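Local coordinates for protein transcriptional regulator (Streptococcus pneumoniae, PDB 2GNP) that is a putative transcriptional regulator whose sugar-binding-type domain probably senses a sugar or sugar-derived effector, although its precise function is unknown, at residues Glu175-Glu180 and Gln207-Ala212; Lys185-Gly188 and Phe194-Ser197; Gly199-Glu204 and Ile213-Leu218. All blocks are in the same frame, centred on the assembly; numbering follows the deposited sequence.

Interaction 1. Residues Glu175-Glu180 and Gln207-Ala212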
loop_
_atom_site.group_PDB
_atom_site.type_symbol
_atom_site.label_atom_id
_atom_site.label_comp_id
_atom_site.label_asym_id
_atom_site.label_seq_id
_atom_site.Cartn_x
_atom_site.Cartn_y
_atom_site.Cartn_z
ATOM N N GLU A 175 13.914 15.988 11.495
ATOM C CA GLU A 175 14.481 16.888 10.486
ATOM C C GLU A 175 15.622 16.195 9.753
ATOM O O GLU A 175 15.680 16.224 8.525
ATOM C CB GLU A 175 14.993 18.181 11.150
ATOM C CG GLU A 175 13.864 19.120 11.533
ATOM C CD GLU A 175 14.354 20.479 12.018
ATOM O OE1 GLU A 175 14.769 20.587 13.208
ATOM O OE2 GLU A 175 14.327 21.433 11.202
ATOM N N ASP A 176 16.539 15.574 10.496
ATOM C CA ASP A 176 17.619 14.809 9.855
ATOM C C ASP A 176 17.211 13.610 8.973
ATOM O O ASP A 176 17.845 13.357 7.954
ATOM C CB ASP A 176 18.665 14.382 10.860
ATOM C CG ASP A 176 19.773 15.408 11.001
ATOM O OD1 ASP A 176 19.592 16.369 11.800
ATOM O OD2 ASP A 176 20.813 15.237 10.312
ATOM N N ASP A 177 16.182 12.854 9.387
ATOM C CA ASP A 177 15.594 11.816 8.532
ATOM C C ASP A 177 15.209 12.390 7.175
ATOM O O ASP A 177 15.546 11.814 6.115
ATOM C CB ASP A 177 14.326 11.239 9.184
ATOM C CG ASP A 177 14.625 10.331 10.405
ATOM O OD1 ASP A 177 15.704 9.690 10.446
ATOM O OD2 ASP A 177 13.738 10.229 11.296
ATOM N N PHE A 178 14.477 13.500 7.200
ATOM C CA PHE A 178 14.018 14.125 5.937
ATOM C C PHE A 178 15.192 14.547 5.085
ATOM O O PHE A 178 15.184 14.342 3.869
ATOM C CB PHE A 178 13.114 15.325 6.205
ATOM C CG PHE A 178 11.711 14.955 6.589
ATOM C CD1 PHE A 178 10.857 14.323 5.662
ATOM C CD2 PHE A 178 11.243 15.241 7.855
ATOM C CE1 PHE A 178 9.544 14.014 6.010
ATOM C CE2 PHE A 178 9.916 14.912 8.232
ATOM C CZ PHE A 178 9.078 14.312 7.289
ATOM N N LYS A 179 16.210 15.132 5.713
ATOM C CA LYS A 179 17.384 15.550 4.938
ATOM C C LYS A 179 18.028 14.386 4.243
ATOM O O LYS A 179 18.294 14.445 3.043
ATOM C CB LYS A 179 18.407 16.279 5.805
ATOM C CG LYS A 179 18.136 17.774 5.987
ATOM C CD LYS A 179 19.394 18.523 6.596
ATOM C CE LYS A 179 20.136 17.748 7.691
ATOM N NZ LYS A 179 21.192 16.777 7.174
ATOM N N GLU A 180 18.222 13.289 4.973
ATOM C CA GLU A 180 18.844 12.096 4.423
ATOM C C GLU A 180 17.975 11.437 3.346
ATOM O O GLU A 180 18.491 11.017 2.321
ATOM C CB GLU A 180 19.180 11.093 5.524
ATOM C CG GLU A 180 20.174 11.642 6.540
ATOM C CD GLU A 180 21.499 12.076 5.877
ATOM O OE1 GLU A 180 21.863 11.504 4.806
ATOM O OE2 GLU A 180 22.160 12.971 6.454
ATOM N N GLN A 207 15.492 2.349 7.563
ATOM C CA GLN A 207 15.010 0.990 7.206
ATOM C C GLN A 207 15.064 0.092 8.443
ATOM O O GLN A 207 14.106 -0.622 8.758
ATOM C CB GLN A 207 15.901 0.408 6.092
ATOM C CG GLN A 207 15.685 -1.039 5.851
ATOM C CD GLN A 207 16.663 -1.586 4.856
ATOM O OE1 GLN A 207 17.867 -1.628 5.113
ATOM N NE2 GLN A 207 16.153 -2.025 3.709
ATOM N N GLU A 208 16.195 0.148 9.146
ATOM C CA GLU A 208 16.461 -0.731 10.318
ATOM C C GLU A 208 15.736 -0.276 11.626
ATOM O O GLU A 208 15.767 -0.957 12.666
ATOM C CB GLU A 208 18.023 -0.891 10.492
ATOM C CG GLU A 208 18.672 -1.503 9.256
ATOM C CD GLU A 208 20.127 -1.965 9.435
ATOM O OE1 GLU A 208 20.846 -1.314 10.212
ATOM O OE2 GLU A 208 20.510 -2.970 8.773
ATOM N N ARG A 209 15.072 0.865 11.591
ATOM C CA ARG A 209 14.390 1.410 12.738
ATOM C C ARG A 209 12.855 1.243 12.585
ATOM O O ARG A 209 12.116 1.686 13.464
ATOM C CB ARG A 209 14.645 2.926 12.907
ATOM C CG ARG A 209 15.976 3.323 13.542
ATOM C CD ARG A 209 16.385 4.769 13.151
ATOM N NE ARG A 209 15.371 5.814 13.347
ATOM C CZ ARG A 209 15.324 6.926 12.635
ATOM N NH1 ARG A 209 16.191 7.106 11.648
ATOM N NH2 ARG A 209 14.393 7.839 12.868
ATOM N N THR A 210 12.444 0.659 11.451
ATOM C CA THR A 210 11.007 0.687 11.067
ATOM C C THR A 210 10.329 -0.665 11.416
ATOM O O THR A 210 10.858 -1.745 11.129
ATOM C CB THR A 210 10.882 1.026 9.585
ATOM O OG1 THR A 210 11.481 2.313 9.372
ATOM C CG2 THR A 210 9.390 1.061 9.129
ATOM N N ILE A 211 9.141 -0.540 12.046
ATOM C CA ILE A 211 8.429 -1.696 12.516
ATOM C C ILE A 211 7.369 -2.005 11.444
ATOM O O ILE A 211 6.201 -1.637 11.560
ATOM C CB ILE A 211 7.768 -1.494 13.910
ATOM C CG1 ILE A 211 8.821 -1.110 14.962
ATOM C CG2 ILE A 211 7.083 -2.817 14.335
ATOM C CD1 ILE A 211 9.949 -2.095 15.100
ATOM N N ALA A 212 7.812 -2.628 10.369
ATOM C CA ALA A 212 6.908 -2.947 9.240
ATOM C C ALA A 212 7.401 -4.167 8.515
ATOM O O ALA A 212 8.574 -4.538 8.588
ATOM C CB ALA A 212 6.908 -1.772 8.248
#
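Asp177 OD2 is gripped twice: Arg209 NH2 donates to it over 2.9 Å, and the backbone N of Thr174, the residue just before helix 175-183, donates to it from the same chain. The other oxygen, Asp177 OD1, takes a bond of 2.9 Å from Arg209 NH1. Two nitrogens therefore meet two oxygens end-on, each N-H running nearly straight at 163°. OD2 offers its syn lone pair to NH2; OD1 is also met on the syn side, but from out of the carboxylate plane. The two flat groups are turned 23° against each other, with the acid at the guanidinium edge.

Asp177 sits in the first turn of its helix, and its CG lies beside the backbone N (chi1 -72°), from where the carboxylate can reach back to Thr174 and outward to the arginine. This joins the start of helix 175-183 to the type I turn Gln207-Thr210, which starts at the last residue of helix 204-207; the turn's own bond from Thr210 N to Gln207 O is weak at 3.4 Å. With the closest CA atoms, those of Asp177 and Gln207, 10.9 Å apart, the Arg209 side chain, bent at chi3, does the bridging. Two further bonds hold it: NE donates to Gln126 O, and NH1 also bonds Asn205 OD1, so the rotation of the guanidinium is fixed from several directions. Both members of the ion pair are buried, which probably strengthens their attraction. On the solvent-facing part of the helix, Lys179 NZ pairs with Asp176 OD2 at 3.5 Å.

Interaction 2. Residues Lys185-Gly188 and Phe194-Ser197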
loop_
_atom_site.group_PDB
_atom_site.type_symbol
_atom_site.label_atom_id
_atom_site.label_comp_id
_atom_site.label_asym_id
_atom_site.label_seq_id
_atom_site.Cartn_x
_atom_site.Cartn_y
_atom_site.Cartn_z
ATOM N N LYS A 185 17.233 10.935 -2.825
ATOM C CA LYS A 185 16.261 11.106 -3.890
ATOM C C LYS A 185 15.079 10.176 -3.672
ATOM O O LYS A 185 14.663 9.472 -4.576
ATOM C CB LYS A 185 16.904 10.840 -5.266
ATOM C CG LYS A 185 18.003 11.901 -5.643
ATOM C CD LYS A 185 18.716 11.484 -6.928
ATOM C CE LYS A 185 20.201 11.902 -6.941
ATOM N NZ LYS A 185 20.252 13.354 -6.761
ATOM N N THR A 186 14.580 10.157 -2.435
ATOM C CA THR A 186 13.369 9.377 -2.134
ATOM C C THR A 186 12.215 9.886 -2.983
ATOM O O THR A 186 12.014 11.140 -3.150
ATOM C CB THR A 186 13.051 9.509 -0.635
ATOM O OG1 THR A 186 14.143 8.910 0.074
ATOM C CG2 THR A 186 11.742 8.775 -0.251
ATOM N N VAL A 187 11.395 8.966 -3.499
ATOM C CA VAL A 187 10.260 9.361 -4.309
ATOM C C VAL A 187 8.903 8.952 -3.698
ATOM O O VAL A 187 7.855 9.458 -4.110
ATOM C CB VAL A 187 10.334 8.873 -5.785
ATOM C CG1 VAL A 187 11.636 9.393 -6.506
ATOM C CG2 VAL A 187 10.222 7.389 -5.883
ATOM N N GLY A 188 8.924 7.992 -2.776
ATOM C CA GLY A 188 7.634 7.526 -2.263
ATOM C C GLY A 188 7.821 6.507 -1.162
ATOM O O GLY A 188 8.973 6.181 -0.736
ATOM N N PHE A 194 10.608 3.720 2.540
ATOM C CA PHE A 194 10.868 4.811 1.601
ATOM C C PHE A 194 11.789 4.320 0.530
ATOM O O PHE A 194 12.814 3.704 0.837
ATOM C CB PHE A 194 11.443 6.022 2.376
ATOM C CG PHE A 194 10.402 6.630 3.309
ATOM C CD1 PHE A 194 9.541 7.598 2.820
ATOM C CD2 PHE A 194 10.231 6.161 4.615
ATOM C CE1 PHE A 194 8.551 8.120 3.622
ATOM C CE2 PHE A 194 9.182 6.685 5.427
ATOM C CZ PHE A 194 8.377 7.670 4.919
ATOM N N PHE A 195 11.448 4.636 -0.711
ATOM C CA PHE A 195 12.273 4.154 -1.838
ATOM C C PHE A 195 12.594 5.250 -2.837
ATOM O O PHE A 195 11.918 6.290 -2.896
ATOM C CB PHE A 195 11.587 2.990 -2.539
ATOM C CG PHE A 195 10.136 3.261 -2.891
ATOM C CD1 PHE A 195 9.101 2.664 -2.156
ATOM C CD2 PHE A 195 9.811 4.149 -3.911
ATOM C CE1 PHE A 195 7.735 2.899 -2.504
ATOM C CE2 PHE A 195 8.483 4.405 -4.245
ATOM C CZ PHE A 195 7.437 3.780 -3.508
ATOM N N ASP A 196 13.629 4.969 -3.637
ATOM C CA ASP A 196 14.024 5.841 -4.721
ATOM C C ASP A 196 13.291 5.572 -6.035
ATOM O O ASP A 196 12.287 4.838 -6.085
ATOM C CB ASP A 196 15.550 5.773 -4.885
ATOM C CG ASP A 196 16.021 4.465 -5.532
ATOM O OD1 ASP A 196 15.186 3.607 -5.958
ATOM O OD2 ASP A 196 17.254 4.309 -5.690
ATOM N N SER A 197 13.752 6.180 -7.125
ATOM C CA SER A 197 13.009 6.098 -8.421
ATOM C C SER A 197 12.946 4.722 -9.057
ATOM O O SER A 197 12.186 4.528 -10.029
ATOM C CB SER A 197 13.644 7.071 -9.437
ATOM O OG SER A 197 14.875 6.553 -9.871
HETATM O O HOH W 1 15.429 8.506 -6.992
#
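Phe195 turns its CG in between the backbone N and the carbonyl carbon (chi1 50°), and that torsion lays the ring against Gly188, whose O stands 3.6 Å above the ring plane, over its centre. Val187 takes up its own rotamer (chi1 -58°) with CG1 beside the backbone N and CG2 in the more hindered place, where CG2 meets the edge of the same ring at Phe195 CD2, 3.8 Å away. One phenyl is thus met on a face by a peptide and at an edge by a methyl.

The backbones form a classic beta bulge, Val187 and Gly188 both facing Phe195. Val187 N gives Phe195 O an almost linear bond of 2.8 Å (176°), lying in the carbonyl plane, while Gly188 N reaches the same oxygen only weakly at 3.4 Å. In return Phe195 N donates to Gly188 O over 2.9 Å. The bulge sits where the chain enters the hairpin of strands 188-190 and 193-195, right after a Schellman motif, with Lys185 as its C-prime residue, has ended helix 175-183. Across from Phe194, the methyl CG2 of Thr186 packs 3.8 Å from Phe194 CB and lies at the edge of that ring, while Thr186 OG1 is hydrogen-bonded to Leu181 O at the helix end.

Beyond the last direct bond a water carries the pairing on, donating to Lys185 O at 2.7 Å and accepting from Ser197 N at 2.9 Å. Helix 234-242 packs against Val187 and Phe195, Ser239 touching both. The phenyl face offers Gly188 O no hydrogen bond; the N-H of Phe195 supplies one, so this carbonyl can lie against an apolar ring and still have a donor.

Interaction 3. Residues Gly199-Glu204 and Ile213-Leu218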
loop_
_atom_site.group_PDB
_atom_site.type_symbol
_atom_site.label_atom_id
_atom_site.label_comp_id
_atom_site.label_asym_id
_atom_site.label_seq_id
_atom_site.Cartn_x
_atom_site.Cartn_y
_atom_site.Cartn_z
ATOM N N GLY A 199 12.599 1.982 -6.959
ATOM C CA GLY A 199 11.855 1.208 -5.966
ATOM C C GLY A 199 12.750 0.500 -4.981
ATOM O O GLY A 199 12.343 -0.459 -4.313
ATOM N N LYS A 200 13.972 1.016 -4.842
ATOM C CA LYS A 200 14.896 0.520 -3.823
ATOM C C LYS A 200 14.867 1.325 -2.520
ATOM O O LYS A 200 14.830 2.547 -2.559
ATOM C CB LYS A 200 16.314 0.459 -4.426
ATOM C CG LYS A 200 16.619 -0.962 -4.958
ATOM C CD LYS A 200 15.344 -1.797 -5.382
ATOM C CE LYS A 200 14.861 -2.908 -4.353
ATOM N NZ LYS A 200 13.479 -2.795 -3.631
ATOM N N GLU A 201 14.897 0.618 -1.384
ATOM C CA GLU A 201 14.915 1.211 -0.054
ATOM C C GLU A 201 16.324 1.682 0.339
ATOM O O GLU A 201 17.120 0.931 0.914
ATOM C CB GLU A 201 14.329 0.237 0.994
ATOM C CG GLU A 201 13.919 0.912 2.303
ATOM C CD GLU A 201 13.385 -0.075 3.332
ATOM O OE1 GLU A 201 13.413 -1.285 3.005
ATOM O OE2 GLU A 201 12.975 0.373 4.419
ATOM N N VAL A 202 16.621 2.951 0.065
ATOM C CA VAL A 202 18.050 3.340 0.005
ATOM C C VAL A 202 18.658 3.714 1.357
ATOM O O VAL A 202 19.797 3.327 1.649
ATOM C CB VAL A 202 18.315 4.371 -1.123
ATOM C CG1 VAL A 202 17.282 5.495 -1.043
ATOM C CG2 VAL A 202 19.815 4.853 -1.141
ATOM N N TYR A 203 17.879 4.380 2.220
ATOM C CA TYR A 203 18.378 4.861 3.502
ATOM C C TYR A 203 18.285 3.803 4.645
ATOM O O TYR A 203 17.281 3.682 5.390
ATOM C CB TYR A 203 17.659 6.154 3.864
ATOM C CG TYR A 203 18.130 6.823 5.120
ATOM C CD1 TYR A 203 17.230 7.511 5.937
ATOM C CD2 TYR A 203 19.483 6.808 5.488
ATOM C CE1 TYR A 203 17.641 8.140 7.101
ATOM C CE2 TYR A 203 19.887 7.435 6.651
ATOM C CZ TYR A 203 18.960 8.091 7.445
ATOM O OH TYR A 203 19.341 8.718 8.593
ATOM N N GLU A 204 19.382 3.076 4.791
ATOM C CA GLU A 204 19.440 1.906 5.686
ATOM C C GLU A 204 19.186 2.205 7.178
ATOM O O GLU A 204 18.550 1.390 7.892
ATOM C CB GLU A 204 20.808 1.240 5.509
ATOM C CG GLU A 204 21.001 -0.053 6.211
ATOM C CD GLU A 204 22.413 -0.551 5.970
ATOM O OE1 GLU A 204 23.261 -0.339 6.853
ATOM O OE2 GLU A 204 22.663 -1.073 4.864
ATOM N N ILE A 213 6.505 -4.787 7.757
ATOM C CA ILE A 213 6.932 -5.841 6.827
ATOM C C ILE A 213 8.074 -5.359 5.947
ATOM O O ILE A 213 8.099 -4.219 5.562
ATOM C CB ILE A 213 5.753 -6.350 5.983
ATOM C CG1 ILE A 213 6.079 -7.632 5.232
ATOM C CG2 ILE A 213 5.188 -5.254 5.043
ATOM C CD1 ILE A 213 4.793 -8.218 4.526
ATOM N N SER A 214 9.036 -6.235 5.687
ATOM C CA SER A 214 10.101 -5.844 4.729
ATOM C C SER A 214 9.602 -5.802 3.290
ATOM O O SER A 214 8.650 -6.495 2.926
ATOM C CB SER A 214 11.259 -6.825 4.851
ATOM O OG SER A 214 10.943 -8.117 4.338
ATOM N N LEU A 215 10.268 -5.016 2.425
ATOM C CA LEU A 215 9.928 -5.028 0.995
ATOM C C LEU A 215 10.124 -6.437 0.398
ATOM O O LEU A 215 9.300 -6.900 -0.398
ATOM C CB LEU A 215 10.786 -4.002 0.241
ATOM C CG LEU A 215 10.594 -2.563 0.651
ATOM C CD1 LEU A 215 11.313 -1.633 -0.329
ATOM C CD2 LEU A 215 9.110 -2.210 0.648
ATOM N N GLU A 216 11.181 -7.137 0.851
ATOM C CA GLU A 216 11.418 -8.526 0.477
ATOM C C GLU A 216 10.228 -9.435 0.751
ATOM O O GLU A 216 9.776 -10.185 -0.135
ATOM C CB GLU A 216 12.671 -9.014 1.211
ATOM C CG GLU A 216 13.044 -10.460 0.997
ATOM C CD GLU A 216 13.515 -10.780 -0.418
ATOM O OE1 GLU A 216 13.974 -9.866 -1.194
ATOM O OE2 GLU A 216 13.390 -11.975 -0.772
ATOM N N ASP A 217 9.655 -9.321 1.945
ATOM C CA ASP A 217 8.481 -10.118 2.254
ATOM C C ASP A 217 7.255 -9.597 1.484
ATOM O O ASP A 217 6.480 -10.410 0.913
ATOM C CB ASP A 217 8.236 -10.168 3.746
ATOM C CG ASP A 217 9.251 -11.079 4.471
ATOM O OD1 ASP A 217 9.700 -12.074 3.831
ATOM O OD2 ASP A 217 9.508 -10.827 5.675
ATOM N N LEU A 218 7.079 -8.276 1.448
ATOM C CA LEU A 218 5.921 -7.743 0.686
ATOM C C LEU A 218 5.881 -8.252 -0.741
ATOM O O LEU A 218 4.836 -8.705 -1.209
ATOM C CB LEU A 218 5.951 -6.214 0.701
ATOM C CG LEU A 218 4.844 -5.604 -0.144
ATOM C CD1 LEU A 218 3.474 -5.832 0.490
ATOM C CD2 LEU A 218 5.151 -4.053 -0.196
HETATM O O HOH W 2 12.586 -3.653 3.914
#
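The loop 199-204 passes the start of helix 215-218 without pairing to it, the closest CA atoms, those of Glu201 and Leu215, being 8.1 Å apart. From 213-218 only Leu215 touches the loop. Its CG lies beside the backbone N (chi1 -62°), and the branch CD1 does most of the touching: it packs 3.8 Å from Glu201 CB and lies 4.1 Å from Lys200 NZ. The lysine and leucine chains run antiparallel alongside one another.

Glu201 crosses the leucine at an angle, with CB against CD1 and OE1 3.9 Å from Leu215 CG; the chain is extended beyond CG, carrying the carboxylate to the helix start. There a water donates to Glu201 OE1 at 2.7 Å and accepts from Leu215 N at 3.1 Å, bridging the acid to the first backbone N-H of the helix. Direct partners of this carboxylate include Gln207 NE2 on OE1 and, as a salt bridge, Arg193 NH1 on OE2. These would tend to keep the acid ionised, and the start of the short helix may add slightly to this. Lys200 folds back, bent at three torsions, so that NZ donates to Gly199 O over 2.7 Å. Leu215 also touches Ile190 on strand 188-190, so its side chain is held between loop and sheet.

Ser214, the N-cap, immediately precedes the helix: its OG accepts from Asp217 N at 3.0 Å. The arrangement is that of an N-capped helical turn, with a serine cap, a water on the N-H of Leu215 and that leucine, just inside the cap, packed on a neighbouring loop.

The three contacts lie on the same side of the chain's centre, their own centres 11 to 12 Å apart. Interaction 2 is nested within the loop closed by interaction 1, whereas interactions 1 and 3 cross along the chain. Interactions 1 and 3 share the Gln207-Glu201 bond, 2.9 Å between NE2 and OE1, and meet again where Glu180 CB packs 3.6 Å from Tyr203 CZ. Interactions 2 and 3 follow in series and touch at Phe194 O and Glu201 CG, 3.3 Å apart. Interactions 1 and 2 do not touch, their nearest atoms being about 5 Å apart; helix 175-183 leads from one to the other.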